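Local coordinates for putative transcription regulator (Lactobacillus plantarum WCFS1, PDB 3COL), which probably binds DNA as a TetR-family transcription regulator, pairing an N-terminal helix-turn-helix domain with an all-helical C-terminal regulatory domain in a two-chain assembly, at residues A21-E26 against Q111-L116; K35-K38 against A43-N46; Q94-Y99 against G157-T162; D105-I110 against S161-H166. One frame throughout, in Å; residues are numbered along the deposited sequence. Where two conformers were deposited one is given.

Contact 1 of 4, residues A21-E26 against Q111-L116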
loop_
_atom_site.group_PDB
_atom_site.type_symbol
_atom_site.label_atom_id
_atom_site.label_comp_id
_atom_site.label_asym_id
_atom_site.label_seq_id
_atom_site.Cartn_x
_atom_site.Cartn_y
_atom_site.Cartn_z
ATOM N N ALA A 21 2.516 14.408 11.655
ATOM C CA ALA A 21 1.829 13.769 12.790
ATOM C C ALA A 21 0.322 13.691 12.616
ATOM O O ALA A 21 -0.287 12.675 12.896
ATOM C CB ALA A 21 2.179 14.485 14.125
ATOM N N ILE A 22 -0.283 14.790 12.191
ATOM C CA ILE A 22 -1.728 14.831 11.910
ATOM C C ILE A 22 -2.113 13.830 10.805
ATOM O O ILE A 22 -3.078 13.055 10.942
ATOM C CB ILE A 22 -2.187 16.277 11.514
ATOM C CG1 ILE A 22 -2.031 17.237 12.702
ATOM C CG2 ILE A 22 -3.642 16.264 11.001
ATOM C CD1 ILE A 22 -2.102 18.735 12.297
ATOM N N ILE A 23 -1.352 13.839 9.717
ATOM C CA ILE A 23 -1.549 12.850 8.655
ATOM C C ILE A 23 -1.550 11.417 9.216
ATOM O O ILE A 23 -2.422 10.620 8.877
ATOM C CB ILE A 23 -0.514 13.030 7.491
ATOM C CG1 ILE A 23 -0.756 14.390 6.787
ATOM C CG2 ILE A 23 -0.572 11.847 6.481
ATOM C CD1 ILE A 23 0.237 14.729 5.666
ATOM N N LEU A 24 -0.590 11.093 10.087
ATOM C CA LEU A 24 -0.515 9.741 10.638
ATOM C C LEU A 24 -1.724 9.426 11.520
ATOM O O LEU A 24 -2.237 8.312 11.478
ATOM C CB LEU A 24 0.790 9.527 11.397
ATOM C CG LEU A 24 2.076 9.510 10.563
ATOM C CD1 LEU A 24 3.279 9.433 11.487
ATOM C CD2 LEU A 24 2.086 8.332 9.595
ATOM N N ALA A 25 -2.178 10.411 12.296
ATOM C CA ALA A 25 -3.323 10.250 13.213
ATOM C C ALA A 25 -4.702 10.368 12.528
ATOM O O ALA A 25 -5.613 9.606 12.843
ATOM C CB ALA A 25 -3.230 11.250 14.380
ATOM N N GLU A 26 -4.862 11.337 11.623
ATOM C CA GLU A 26 -6.188 11.580 11.030
ATOM C C GLU A 26 -6.250 11.535 9.505
ATOM O O GLU A 26 -7.313 11.789 8.926
ATOM C CB GLU A 26 -6.789 12.894 11.514
ATOM C CG GLU A 26 -6.673 13.167 12.997
ATOM C CD GLU A 26 -7.087 14.589 13.323
ATOM O OE1 GLU A 26 -6.341 15.294 14.046
ATOM O OE2 GLU A 26 -8.158 15.010 12.832
ATOM N N GLN A 111 2.076 7.377 1.078
ATOM C CA GLN A 111 0.977 6.560 0.613
ATOM C C GLN A 111 -0.351 7.211 0.957
ATOM O O GLN A 111 -1.278 7.267 0.118
ATOM C CB GLN A 111 1.090 5.162 1.226
ATOM C CG GLN A 111 -0.183 4.332 1.074
ATOM C CD GLN A 111 0.120 2.857 1.107
ATOM O OE1 GLN A 111 0.301 2.266 2.184
ATOM N NE2 GLN A 111 0.186 2.242 -0.076
ATOM N N GLN A 112 -0.462 7.714 2.184
ATOM C CA GLN A 112 -1.685 8.391 2.625
ATOM C C GLN A 112 -1.998 9.636 1.808
ATOM O O GLN A 112 -3.150 9.853 1.426
ATOM C CB GLN A 112 -1.597 8.781 4.104
ATOM C CG GLN A 112 -2.193 7.767 5.061
ATOM C CD GLN A 112 -1.884 8.092 6.506
ATOM O OE1 GLN A 112 -0.718 8.231 6.886
ATOM N NE2 GLN A 112 -2.921 8.189 7.326
ATOM N N ILE A 113 -0.983 10.465 1.572
ATOM C CA ILE A 113 -1.160 11.685 0.768
ATOM C C ILE A 113 -1.562 11.300 -0.665
ATOM O O ILE A 113 -2.515 11.848 -1.205
ATOM C CB ILE A 113 0.096 12.584 0.767
ATOM C CG1 ILE A 113 0.392 13.054 2.197
ATOM C CG2 ILE A 113 -0.129 13.788 -0.159
ATOM C CD1 ILE A 113 1.657 13.871 2.346
ATOM N N LYS A 114 -0.847 10.340 -1.251
ATOM C CA LYS A 114 -1.185 9.827 -2.578
ATOM C C LYS A 114 -2.624 9.302 -2.697
ATOM O O LYS A 114 -3.333 9.612 -3.665
ATOM C CB LYS A 114 -0.170 8.771 -3.003
ATOM C CG LYS A 114 0.992 9.346 -3.759
ATOM C CD LYS A 114 1.986 8.267 -4.137
ATOM C CE LYS A 114 2.528 8.527 -5.563
ATOM N NZ LYS A 114 3.826 7.810 -5.931
ATOM N N ALA A 115 -3.071 8.534 -1.709
ATOM C CA ALA A 115 -4.459 8.030 -1.671
ATOM C C ALA A 115 -5.516 9.134 -1.756
ATOM O O ALA A 115 -6.551 8.951 -2.393
ATOM C CB ALA A 115 -4.688 7.168 -0.427
ATOM N N LEU A 116 -5.248 10.278 -1.128
ATOM C CA LEU A 116 -6.204 11.396 -1.085
ATOM C C LEU A 116 -6.220 12.262 -2.359
ATOM O O LEU A 116 -7.267 12.838 -2.724
ATOM C CB LEU A 116 -5.957 12.275 0.144
ATOM C CG LEU A 116 -7.073 13.259 0.484
ATOM C CD1 LEU A 116 -7.906 12.728 1.648
ATOM C CD2 LEU A 116 -6.508 14.653 0.793
#
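Ile23 of helix 11-26 lies against Gln112 and Ile113 of helix 106-117; Ile23 and Gln112 bury nearly equal areas, Ile113 less. The short segments cross at 70°, with their axes 10.7 Å apart. From CB, which points at the other helix, the side chain of Ile23 splits. The CG2 branch turns to Gln112, whose CB lies 4.0 Å from Ile23 CG2. The other branch sets CG1 anti to the carbonyl carbon (chi1 -65°) and runs on extended, so that its tip CD1 meets Ile113 CD1 at 3.7 Å, the two isoleucine chains crossing at about a right angle. Gln112 was modelled in two conformations; in one of them its chain slides past Ile23 in the opposite direction and places NE2 2.9 Å from the backbone O of Ile23, an approach that is tentative because it depends on the conformer. Behind the contact, Ile113 also packs on Ile58 and Tyr62 of helix 54-67, while Ile23 touches Val31. With an alanine here in place of Ile23, Ile113 CD1 would probably lose its apolar partner and a gap would be likely to open between the helices. The contact joins the first helix of the DNA-binding domain to the regulatory domain; in relatives, contacts at this boundary can pass on ligand-induced movement, and a similar part here is only possible. The small interface, 193 Å² over both sides, is thus mixed in chemistry: a firm apolar meeting of isoleucines beside a more tentative polar approach.

Contact 2 of 4, residues K35-K38 against A43-N46; sequences KVAK and AQSN
The flat peptide group between Ala43 and Gln44 receives the methyl of Ala37 over one face: Ala37 CB stands 4.1 Å from Ala43 C and 4.0 Å from Gln44 N. The second flat group, the side-chain amide of Gln44, reaches beyond Ala37, and its OE1 end makes a weak hydrogen bond to Thr34 OG1. Between these two groups the aliphatic part of Gln44 fills in, with CG 3.9 Å from Ala37 CB. That CG is anti to the carbonyl carbon (chi1 -67°), which lays it beside the backbone N and close to the alanine. This is the helix-turn-helix of the TetR family: helix 33-40 is followed by a tight turn and then by helix 44-48, which corresponds to the DNA-recognition helix of relatives. A methyl on the first helix lets the backbones come close, Ala37 CA and Gln44 CA being 5.4 Å apart. Ala43 occupies the N-cap position of the second helix, and its O accepts a weak bond from Asn46 N. On the inner side of helix 33-40, Val36 packs on Ile15, Val19 and Ile22 of helix 11-26.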
loop_
_atom_site.group_PDB
_atom_site.type_symbol
_atom_site.label_atom_id
_atom_site.label_comp_id
_atom_site.label_asym_id
_atom_site.label_seq_id
_atom_site.Cartn_x
_atom_site.Cartn_y
_atom_site.Cartn_z
ATOM N N LYS A 35 -5.137 23.560 13.449
ATOM C CA LYS A 35 -4.633 22.371 14.134
ATOM C C LYS A 35 -3.089 22.361 14.126
ATOM O O LYS A 35 -2.441 22.030 15.138
ATOM C CB LYS A 35 -5.198 21.128 13.442
ATOM C CG LYS A 35 -5.515 19.969 14.365
ATOM C CD LYS A 35 -5.960 18.732 13.561
ATOM C CE LYS A 35 -7.475 18.731 13.349
ATOM N NZ LYS A 35 -7.905 17.447 12.697
ATOM N N VAL A 36 -2.494 22.732 13.002
ATOM C CA VAL A 36 -1.025 22.738 12.882
ATOM C C VAL A 36 -0.440 23.753 13.860
ATOM O O VAL A 36 0.499 23.450 14.598
ATOM C CB VAL A 36 -0.561 22.991 11.385
ATOM C CG1 VAL A 36 0.912 23.480 11.285
ATOM C CG2 VAL A 36 -0.770 21.752 10.569
ATOM N N ALA A 37 -1.022 24.947 13.890
ATOM C CA ALA A 37 -0.574 26.014 14.759
ATOM C C ALA A 37 -0.664 25.621 16.233
ATOM O O ALA A 37 0.243 25.926 16.992
ATOM C CB ALA A 37 -1.366 27.296 14.483
ATOM N N LYS A 38 -1.759 24.958 16.628
ATOM C CA LYS A 38 -1.945 24.494 18.002
ATOM C C LYS A 38 -0.876 23.462 18.405
ATOM O O LYS A 38 -0.304 23.537 19.486
ATOM C CB LYS A 38 -3.368 23.931 18.198
ATOM N N ALA A 43 0.950 31.161 16.663
ATOM C CA ALA A 43 -0.220 31.772 16.012
ATOM C C ALA A 43 -0.428 31.251 14.585
ATOM O O ALA A 43 0.537 30.859 13.916
ATOM C CB ALA A 43 -0.066 33.289 15.983
ATOM N N GLN A 44 -1.681 31.256 14.121
ATOM C CA GLN A 44 -1.977 30.840 12.733
ATOM C C GLN A 44 -1.298 31.750 11.708
ATOM O O GLN A 44 -0.827 31.281 10.648
ATOM C CB GLN A 44 -3.473 30.827 12.485
ATOM C CG GLN A 44 -4.190 29.757 13.282
ATOM C CD GLN A 44 -5.684 29.885 13.178
ATOM O OE1 GLN A 44 -6.407 29.669 14.149
ATOM N NE2 GLN A 44 -6.163 30.248 11.993
ATOM N N SER A 45 -1.244 33.037 12.054
ATOM C CA SER A 45 -0.542 34.051 11.280
ATOM C C SER A 45 0.915 33.659 11.057
ATOM O O SER A 45 1.456 33.927 9.988
ATOM C CB SER A 45 -0.611 35.412 11.985
ATOM O OG SER A 45 0.211 35.470 13.145
ATOM N N ASN A 46 1.532 33.039 12.073
ATOM C CA ASN A 46 2.898 32.553 11.961
ATOM C C ASN A 46 2.990 31.430 10.917
ATOM O O ASN A 46 3.982 31.321 10.186
ATOM C CB ASN A 46 3.410 32.045 13.318
ATOM C CG ASN A 46 4.945 32.220 13.494
ATOM O OD1 ASN A 46 5.458 32.199 14.618
ATOM N ND2 ASN A 46 5.666 32.385 12.387
#

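Contact 3 of 4, residues Q94-Y99 against G157-T162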
loop_
_atom_site.group_PDB
_atom_site.type_symbol
_atom_site.label_atom_id
_atom_site.label_comp_id
_atom_site.label_asym_id
_atom_site.label_seq_id
_atom_site.Cartn_x
_atom_site.Cartn_y
_atom_site.Cartn_z
ATOM N N GLN A 94 17.799 -1.171 -3.151
ATOM C CA GLN A 94 18.533 -1.209 -1.889
ATOM C C GLN A 94 18.476 0.140 -1.140
ATOM O O GLN A 94 18.329 0.171 0.089
ATOM C CB GLN A 94 19.962 -1.685 -2.104
ATOM C CG GLN A 94 20.861 -1.508 -0.905
ATOM C CD GLN A 94 21.831 -2.617 -0.832
ATOM O OE1 GLN A 94 22.534 -2.917 -1.811
ATOM N NE2 GLN A 94 21.866 -3.285 0.312
ATOM N N GLN A 95 18.584 1.241 -1.875
ATOM C CA GLN A 95 18.364 2.580 -1.294
ATOM C C GLN A 95 16.936 2.782 -0.717
ATOM O O GLN A 95 16.779 3.243 0.415
ATOM C CB GLN A 95 18.700 3.668 -2.332
ATOM C CG GLN A 95 18.584 5.120 -1.823
ATOM C CD GLN A 95 19.270 5.366 -0.465
ATOM O OE1 GLN A 95 20.343 4.820 -0.169
ATOM N NE2 GLN A 95 18.645 6.210 0.359
ATOM N N VAL A 96 15.900 2.434 -1.472
ATOM C CA VAL A 96 14.495 2.548 -0.952
ATOM C C VAL A 96 14.365 1.756 0.353
ATOM O O VAL A 96 13.805 2.227 1.332
ATOM C CB VAL A 96 13.440 2.084 -2.005
ATOM C CG1 VAL A 96 11.970 2.158 -1.429
ATOM C CG2 VAL A 96 13.536 2.871 -3.290
ATOM N N TYR A 97 14.914 0.549 0.356
ATOM C CA TYR A 97 14.946 -0.336 1.522
ATOM C C TYR A 97 15.627 0.298 2.726
ATOM O O TYR A 97 15.020 0.382 3.804
ATOM C CB TYR A 97 15.617 -1.662 1.131
ATOM C CG TYR A 97 15.766 -2.690 2.217
ATOM C CD1 TYR A 97 14.778 -3.653 2.436
ATOM C CD2 TYR A 97 16.932 -2.724 3.013
ATOM C CE1 TYR A 97 14.937 -4.633 3.465
ATOM C CE2 TYR A 97 17.111 -3.695 4.025
ATOM C CZ TYR A 97 16.106 -4.644 4.243
ATOM O OH TYR A 97 16.269 -5.585 5.256
ATOM N N ASP A 98 16.866 0.766 2.546
ATOM C CA ASP A 98 17.593 1.430 3.651
ATOM C C ASP A 98 16.837 2.664 4.112
ATOM O O ASP A 98 16.678 2.880 5.331
ATOM C CB ASP A 98 18.996 1.870 3.223
ATOM C CG ASP A 98 19.944 0.697 2.958
ATOM O OD1 ASP A 98 19.706 -0.429 3.451
ATOM O OD2 ASP A 98 20.964 0.938 2.275
ATOM N N TYR A 99 16.418 3.482 3.139
ATOM C CA TYR A 99 15.650 4.704 3.418
ATOM C C TYR A 99 14.423 4.432 4.278
ATOM O O TYR A 99 14.197 5.103 5.277
ATOM C CB TYR A 99 15.208 5.452 2.149
ATOM C CG TYR A 99 14.287 6.582 2.542
ATOM C CD1 TYR A 99 14.799 7.730 3.171
ATOM C CD2 TYR A 99 12.907 6.476 2.388
ATOM C CE1 TYR A 99 13.969 8.737 3.574
ATOM C CE2 TYR A 99 12.066 7.489 2.803
ATOM C CZ TYR A 99 12.604 8.611 3.390
ATOM O OH TYR A 99 11.781 9.634 3.816
ATOM N N GLY A 157 5.215 -0.527 -7.732
ATOM C CA GLY A 157 4.278 -1.023 -6.701
ATOM C C GLY A 157 4.838 -2.172 -5.880
ATOM O O GLY A 157 4.740 -2.157 -4.643
ATOM N N VAL A 158 5.432 -3.166 -6.539
ATOM C CA VAL A 158 6.022 -4.294 -5.831
ATOM C C VAL A 158 7.220 -3.886 -4.941
ATOM O O VAL A 158 7.348 -4.377 -3.804
ATOM C CB VAL A 158 6.362 -5.506 -6.778
ATOM C CG1 VAL A 158 7.502 -5.180 -7.767
ATOM C CG2 VAL A 158 6.786 -6.693 -5.940
ATOM N N VAL A 159 8.075 -2.991 -5.457
ATOM C CA VAL A 159 9.170 -2.412 -4.711
ATOM C C VAL A 159 8.655 -1.704 -3.464
ATOM O O VAL A 159 9.090 -1.980 -2.340
ATOM C CB VAL A 159 9.960 -1.404 -5.588
ATOM C CG1 VAL A 159 11.054 -0.606 -4.729
ATOM C CG2 VAL A 159 10.628 -2.130 -6.711
ATOM N N PHE A 160 7.760 -0.760 -3.648
ATOM C CA PHE A 160 7.334 0.047 -2.526
ATOM C C PHE A 160 6.455 -0.679 -1.543
ATOM O O PHE A 160 6.613 -0.509 -0.316
ATOM C CB PHE A 160 6.717 1.374 -3.015
ATOM C CG PHE A 160 7.769 2.380 -3.360
ATOM C CD1 PHE A 160 8.100 3.384 -2.470
ATOM C CD2 PHE A 160 8.503 2.263 -4.555
ATOM C CE1 PHE A 160 9.105 4.287 -2.782
ATOM C CE2 PHE A 160 9.497 3.140 -4.861
ATOM C CZ PHE A 160 9.816 4.153 -3.975
ATOM N N SER A 161 5.527 -1.490 -2.058
ATOM C CA SER A 161 4.583 -2.207 -1.174
ATOM C C SER A 161 5.264 -3.239 -0.284
ATOM O O SER A 161 4.973 -3.317 0.906
ATOM C CB SER A 161 3.450 -2.840 -1.967
ATOM O OG SER A 161 2.693 -3.704 -1.147
ATOM N N THR A 162 6.193 -3.995 -0.861
ATOM C CA THR A 162 6.981 -5.018 -0.132
ATOM C C THR A 162 7.866 -4.373 0.953
ATOM O O THR A 162 7.883 -4.846 2.073
ATOM C CB THR A 162 7.875 -5.852 -1.087
ATOM O OG1 THR A 162 7.034 -6.484 -2.066
ATOM C CG2 THR A 162 8.692 -6.942 -0.348
#
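Val96 of helix 85-102 presses its CG1 methyl onto a face of the Phe160 ring from helix 152-171, a CH-pi contact inside the all-helical regulatory domain of this TetR-family protein. The methyl carbon Val96 CG1 lies 4.0 Å from the centroid of the Phe160 ring, 21° off the normal, displaced toward the rim. Phe160 CE1 is the ring atom closest to Val96 CG1, at 3.8 Å. The second methyl joins in at the end of the ring, where Val96 CG2 is 4.0 Å from Phe160 CZ. With CG1 anti to the backbone N (chi1 178°), the valine sets CG1 over the outer half of the ring, while CG2 lies past its rim near CZ, and the two side chains cross at about a right angle. Val159 supplies a looser apolar neighbour, its CG1 4.4 Å from Val96 CG1.

Farther out, Ile69 packs against both Val96 and Phe160, and Tyr92 also touches the phenylalanine, so the ring is packed by more than the valine. Val159 is backed by Val93 and by Ile189 of helix 182-193. Helix 152-171 turns another side to the second subunit, where Val158 packs on Val158 of that subunit. The helix thus serves the domain interior and the dimer contact at once, as the C-terminal helices of TetR relatives commonly do. Within it, Val158 O takes two donors, Thr162 N and Thr162 OG1; the hydroxyl bond is 2.7 Å long, with OG1 tilted 16° from the carbonyl plane.

Contact 4 of 4, residues D105-I110 against S161-H166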
loop_
_atom_site.group_PDB
_atom_site.type_symbol
_atom_site.label_atom_id
_atom_site.label_comp_id
_atom_site.label_asym_id
_atom_site.label_seq_id
_atom_site.Cartn_x
_atom_site.Cartn_y
_atom_site.Cartn_z
ATOM N N ASP A 105 8.033 5.817 9.087
ATOM C CA ASP A 105 6.723 6.395 8.784
ATOM C C ASP A 105 6.662 7.069 7.432
ATOM O O ASP A 105 5.615 7.548 7.057
ATOM C CB ASP A 105 6.316 7.457 9.832
ATOM C CG ASP A 105 6.030 6.838 11.179
ATOM O OD1 ASP A 105 5.425 5.743 11.217
ATOM O OD2 ASP A 105 6.450 7.435 12.173
ATOM N N SER A 106 7.786 7.145 6.729
ATOM C CA SER A 106 7.834 7.970 5.525
ATOM C C SER A 106 6.933 7.438 4.424
ATOM O O SER A 106 6.093 8.159 3.880
ATOM C CB SER A 106 9.286 8.147 5.051
ATOM O OG SER A 106 9.345 9.178 4.095
ATOM N N LEU A 107 7.053 6.146 4.135
ATOM C CA LEU A 107 6.265 5.544 3.089
ATOM C C LEU A 107 4.794 5.576 3.444
ATOM O O LEU A 107 3.949 5.776 2.583
ATOM C CB LEU A 107 6.762 4.111 2.817
ATOM C CG LEU A 107 7.829 3.940 1.727
ATOM C CD1 LEU A 107 9.035 4.694 2.050
ATOM C CD2 LEU A 107 8.205 2.448 1.526
ATOM N N THR A 108 4.482 5.408 4.726
ATOM C CA THR A 108 3.097 5.492 5.190
ATOM C C THR A 108 2.529 6.882 4.893
ATOM O O THR A 108 1.396 6.999 4.385
ATOM C CB THR A 108 2.990 5.197 6.713
ATOM O OG1 THR A 108 3.412 3.848 6.962
ATOM C CG2 THR A 108 1.532 5.386 7.230
ATOM N N ILE A 109 3.317 7.924 5.185
ATOM C CA ILE A 109 2.868 9.306 4.990
ATOM C C ILE A 109 2.597 9.571 3.505
ATOM O O ILE A 109 1.537 10.105 3.163
ATOM C CB ILE A 109 3.910 10.313 5.535
ATOM C CG1 ILE A 109 3.917 10.320 7.081
ATOM C CG2 ILE A 109 3.675 11.753 4.972
ATOM C CD1 ILE A 109 5.230 10.827 7.658
ATOM N N ILE A 110 3.576 9.217 2.658
ATOM C CA ILE A 110 3.497 9.345 1.190
ATOM C C ILE A 110 2.246 8.635 0.669
ATOM O O ILE A 110 1.466 9.207 -0.082
ATOM C CB ILE A 110 4.755 8.764 0.493
ATOM C CG1 ILE A 110 6.003 9.632 0.781
ATOM C CG2 ILE A 110 4.559 8.597 -1.076
ATOM C CD1 ILE A 110 7.316 8.949 0.454
ATOM N N SER A 161 5.527 -1.490 -2.058
ATOM C CA SER A 161 4.583 -2.207 -1.174
ATOM C C SER A 161 5.264 -3.239 -0.284
ATOM O O SER A 161 4.973 -3.317 0.906
ATOM C CB SER A 161 3.450 -2.840 -1.967
ATOM O OG SER A 161 2.693 -3.704 -1.147
ATOM N N THR A 162 6.193 -3.995 -0.861
ATOM C CA THR A 162 6.981 -5.018 -0.132
ATOM C C THR A 162 7.866 -4.373 0.953
ATOM O O THR A 162 7.883 -4.846 2.073
ATOM C CB THR A 162 7.875 -5.852 -1.087
ATOM O OG1 THR A 162 7.034 -6.484 -2.066
ATOM C CG2 THR A 162 8.692 -6.942 -0.348
ATOM N N ILE A 163 8.582 -3.302 0.592
ATOM C CA ILE A 163 9.385 -2.581 1.559
ATOM C C ILE A 163 8.517 -1.922 2.621
ATOM O O ILE A 163 8.863 -1.918 3.799
ATOM C CB ILE A 163 10.333 -1.578 0.852
ATOM C CG1 ILE A 163 11.419 -2.368 0.088
ATOM C CG2 ILE A 163 10.907 -0.575 1.850
ATOM C CD1 ILE A 163 12.251 -1.511 -0.926
ATOM N N HIS A 164 7.380 -1.362 2.219
ATOM C CA HIS A 164 6.534 -0.725 3.196
ATOM C C HIS A 164 6.007 -1.729 4.236
ATOM O O HIS A 164 6.091 -1.462 5.414
ATOM C CB HIS A 164 5.392 0.037 2.521
ATOM C CG HIS A 164 4.607 0.874 3.467
ATOM N ND1 HIS A 164 3.284 1.180 3.266
ATOM C CD2 HIS A 164 4.955 1.466 4.631
ATOM C CE1 HIS A 164 2.847 1.918 4.273
ATOM N NE2 HIS A 164 3.840 2.102 5.112
ATOM N N THR A 165 5.476 -2.868 3.784
ATOM C CA THR A 165 4.965 -3.930 4.661
ATOM C C THR A 165 6.050 -4.423 5.626
ATOM O O THR A 165 5.817 -4.572 6.824
ATOM C CB THR A 165 4.388 -5.112 3.854
ATOM O OG1 THR A 165 3.358 -4.645 2.961
ATOM C CG2 THR A 165 3.763 -6.161 4.770
ATOM N N HIS A 166 7.235 -4.658 5.093
ATOM C CA HIS A 166 8.375 -5.119 5.882
ATOM C C HIS A 166 8.699 -4.075 6.970
ATOM O O HIS A 166 8.933 -4.419 8.115
ATOM C CB HIS A 166 9.558 -5.369 4.915
ATOM C CG HIS A 166 10.815 -5.861 5.579
ATOM N ND1 HIS A 166 10.844 -6.957 6.419
ATOM C CD2 HIS A 166 12.095 -5.431 5.482
ATOM C CE1 HIS A 166 12.087 -7.168 6.826
ATOM N NE2 HIS A 166 12.863 -6.254 6.275
#
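Leu107 and His164 bring their CA atoms to 6.3 Å where helix 106-117 passes helix 152-171, the short segments running at 122° with axes 10.1 Å apart. The imidazole of His164 is the centre of the contact. Over one of its faces sits Leu107 CB, in a CH-pi contact 4.1 Å from the ring centroid and 29° off the normal. At the ring edge and in its plane, Thr108 OG1 hydrogen-bonds His164 NE2 at 2.6 Å; either partner could be the donor. The histidine reaches this position with CG anti to the backbone N (chi1 -172°), which sends the ring across to helix 106-117. Nearer the histidine's backbone, Leu107 CD2 rests 3.8 Å from His164 CB and 4.1 Å from Ile163 CG2, so the leucine packs along the histidine from stem to ring. A leucine in place of His164 would probably leave Thr108 OG1 without its ring-nitrogen partner, and the flat surface under Leu107 CB would be lost. The bond and the face contact together limit how the imidazole can turn. Around this crossing, Ile163 and Leu107 both lean on Ser100 of helix 85-102, Thr108 touches Leu24 of helix 11-26, and Ile163 reaches Ile189 of helix 182-193; on another side of helix 152-171, Thr165 and His166 pack on Leu154 of the second subunit.

From the N terminus, helix 11-26 opens the long loop that contact 1 closes at 111-116. Nested inside it, contact 2 closes the short turn of the helix-turn-helix; Glu26 and Lys35 join the two by a salt bridge. Contacts 3 and 4 open on helix 85-102 and at the start of helix 106-117, both before contact 1 closes, and both end on helix 152-171, beyond it, where they share Ser161 and Thr162. Each therefore crosses contact 1 and follows contact 2 in series. Helix 106-117 serves contacts 1 and 4, linking the DNA-binding end to the regulatory domain, while contacts 1, 3 and 4 all touch the second subunit.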